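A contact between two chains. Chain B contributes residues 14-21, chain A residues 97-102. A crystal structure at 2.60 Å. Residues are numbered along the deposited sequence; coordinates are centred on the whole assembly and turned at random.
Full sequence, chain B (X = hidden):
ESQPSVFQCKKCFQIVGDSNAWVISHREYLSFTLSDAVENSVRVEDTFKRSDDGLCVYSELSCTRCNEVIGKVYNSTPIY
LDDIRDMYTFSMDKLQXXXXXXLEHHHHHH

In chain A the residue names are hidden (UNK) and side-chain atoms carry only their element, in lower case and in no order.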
# COMPACT_ATOMS: atom_id res chain seq x y z
N GLN B 14 1.92 -6.63 -1.17
CA GLN B 14 0.53 -6.66 -0.84
C GLN B 14 0.38 -6.06 0.51
O GLN B 14 1.07 -6.45 1.44
CB GLN B 14 -0.01 -8.09 -0.80
CG GLN B 14 -1.51 -8.15 -0.61
CD GLN B 14 -2.07 -9.52 -0.90
OE1 GLN B 14 -1.76 -10.48 -0.22
NE2 GLN B 14 -2.90 -9.61 -1.93
N ILE B 15 -0.52 -5.07 0.59
CA ILE B 15 -0.84 -4.37 1.82
C ILE B 15 -1.61 -5.31 2.75
O ILE B 15 -2.58 -5.96 2.33
CB ILE B 15 -1.62 -3.09 1.53
CG1 ILE B 15 -0.69 -2.06 0.88
CG2 ILE B 15 -2.23 -2.50 2.81
CD1 ILE B 15 -1.40 -0.85 0.27
N VAL B 16 -1.15 -5.39 4.00
CA VAL B 16 -1.75 -6.29 5.01
C VAL B 16 -2.52 -5.56 6.11
O VAL B 16 -3.38 -6.16 6.76
CB VAL B 16 -0.72 -7.29 5.59
CG1 VAL B 16 -0.07 -8.09 4.48
CG2 VAL B 16 0.35 -6.61 6.42
N GLY B 17 -2.23 -4.27 6.29
CA GLY B 17 -3.03 -3.34 7.09
C GLY B 17 -2.20 -2.11 7.44
O GLY B 17 -1.17 -1.86 6.80
N ASP B 18 -2.61 -1.38 8.49
CA ASP B 18 -2.00 -0.07 8.79
C ASP B 18 -1.85 0.27 10.26
O ASP B 18 -2.39 -0.39 11.12
CB ASP B 18 -2.84 1.03 8.12
CG ASP B 18 -4.32 0.93 8.45
OD1 ASP B 18 -4.71 1.07 9.64
OD2 ASP B 18 -5.11 0.74 7.50
N SER B 19 -1.11 1.35 10.50
CA SER B 19 -1.01 2.01 11.81
C SER B 19 -2.26 2.10 12.67
O SER B 19 -2.19 1.98 13.90
CB SER B 19 -0.61 3.45 11.57
OG SER B 19 0.78 3.50 11.32
N ASN B 20 -3.40 2.37 12.07
CA ASN B 20 -4.59 2.66 12.88
C ASN B 20 -5.22 1.50 13.60
O ASN B 20 -6.19 1.71 14.34
CB ASN B 20 -5.66 3.31 12.03
CG ASN B 20 -5.16 4.57 11.37
OD1 ASN B 20 -4.04 5.07 11.66
ND2 ASN B 20 -5.98 5.07 10.44
N ALA B 21 -4.74 0.29 13.34
CA ALA B 21 -5.12 -0.88 14.11
C ALA B 21 -3.99 -1.35 15.03
O ALA B 21 -4.09 -2.43 15.60
CB ALA B 21 -5.56 -1.99 13.18
N UNK A 97 -6.81 1.33 -4.82
CA UNK A 97 -6.86 2.17 -3.62
C UNK A 97 -7.04 1.31 -2.40
O UNK A 97 -7.74 0.28 -2.41
c UNK A 97 -7.97 3.20 -3.71
N UNK A 98 -6.35 1.73 -1.36
CA UNK A 98 -6.51 1.11 -0.09
C UNK A 98 -6.78 2.25 0.88
O UNK A 98 -5.87 3.09 1.15
c UNK A 98 -5.47 -0.66 4.48
c UNK A 98 -6.15 -1.09 2.22
c UNK A 98 -5.26 0.31 0.31
c UNK A 98 -4.62 0.34 4.05
o UNK A 98 -5.55 -0.93 5.81
c UNK A 98 -5.30 -0.06 1.77
c UNK A 98 -6.24 -1.40 3.58
c UNK A 98 -4.55 0.65 2.71
N UNK A 99 -8.03 2.29 1.36
CA UNK A 99 -8.42 3.25 2.39
C UNK A 99 -8.14 2.63 3.73
O UNK A 99 -8.64 1.55 4.02
o UNK A 99 -12.51 4.62 2.79
c UNK A 99 -10.14 4.97 3.06
c UNK A 99 -11.61 5.34 3.23
c UNK A 99 -9.90 3.65 2.31
n UNK A 99 -11.85 6.48 3.89
N UNK A 100 -7.39 3.33 4.56
CA UNK A 100 -7.04 2.85 5.90
C UNK A 100 -8.30 2.70 6.78
O UNK A 100 -9.34 3.27 6.46
c UNK A 100 -4.51 4.21 4.64
c UNK A 100 -3.86 4.91 6.93
c UNK A 100 -6.07 3.80 6.60
c UNK A 100 -4.63 3.88 6.11
N UNK A 101 -8.20 1.92 7.86
CA UNK A 101 -9.25 1.80 8.89
C UNK A 101 -9.02 2.86 9.97
O UNK A 101 -8.11 3.73 9.83
N UNK A 102 -9.78 2.74 11.07
CA UNK A 102 -10.05 3.87 12.00
C UNK A 102 -9.22 3.94 13.29
O UNK A 102 -9.18 4.99 13.96
o UNK A 102 -13.35 2.90 11.11
n UNK A 102 -12.21 4.53 10.09
c UNK A 102 -12.45 3.73 11.12
c UNK A 102 -11.55 3.90 12.35

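Position 97 of chain A carries a single side-chain carbon, directed away from the chain B stretch and too far off to touch it. One carbon and nothing more is alanine, A:Ala97, which takes no part in the contact.

Position 98 has one carbon leading to a ring of six, with one oxygen on the ring. Its CA-to-CB bond points toward chain B. The oxygen lies 2.4 Å from OD2 of B:Asp18, and one face of the ring receives CG2 of B:Ile15. A hydroxyl on a six-carbon ring means tyrosine: A:Tyr98. The B:Ile15 methyl CG2 sits 3.8 Å from the centroid of the A:Tyr98 ring, only 8° off its normal, a CH-pi contact made almost straight down on the face. The carboxylate approaches at the ring edge, where the hydroxyl can donate to it, and the A:Tyr98 OH to B:Asp18 OD2 hydrogen bond is very short. CA of B:Gly17 comes within 3.7 Å of the same A:Tyr98 OH.

Position 99 bears three carbons in a row, the third holding one oxygen and one nitrogen, and this side chain touches nothing in the chain B stretch. This is a long amide, glutamine. The CA-to-CB bond of A:Gln99 points away from chain B, as expected where alternate residues of a strand face opposite sides.

Position 100 shows four carbons, forked at the second, with no polar atom. Its CA-to-CB bond points toward chain B, and its CB lies 3.3 Å from OD2 of B:Asp18, packing against the carboxylate. The forked four-carbon chain is leucine, A:Leu100.

Position 101 has no side-chain atoms, so it is glycine, and its backbone does the work. The N of A:Gly101 gives a weak hydrogen bond of 3.3 Å to OD2 of B:Asp18, while its O accepts a nearly straight one of 2.6 Å from ND2 of B:Asn20. A CB here would have room, so this contact does not by itself demand glycine.

Position 102 has two carbons, the second carrying one oxygen and one nitrogen. Its CA-to-CB bond points away and the side chain makes no contact with the chain B stretch; the backbone C of position 102 instead lies 3.8 Å from CB of B:Asn20. The short amide is asparagine, A:Asn102.

The contact works through one aromatic side chain used twice, its face for a methyl and its hydroxyl for an acid. OD2 of B:Asp18 gathers two donors, one from a side chain and one from the backbone, while B:Asp18 OD1 accepts a weak 3.1 Å hydrogen bond from N of B:Asn20 within its own chain. The B:Asn20 amide then reads the backbone of A:Gly101, extending the polar contact beyond the tyrosine.

Chain A 97-102: AYQLGN
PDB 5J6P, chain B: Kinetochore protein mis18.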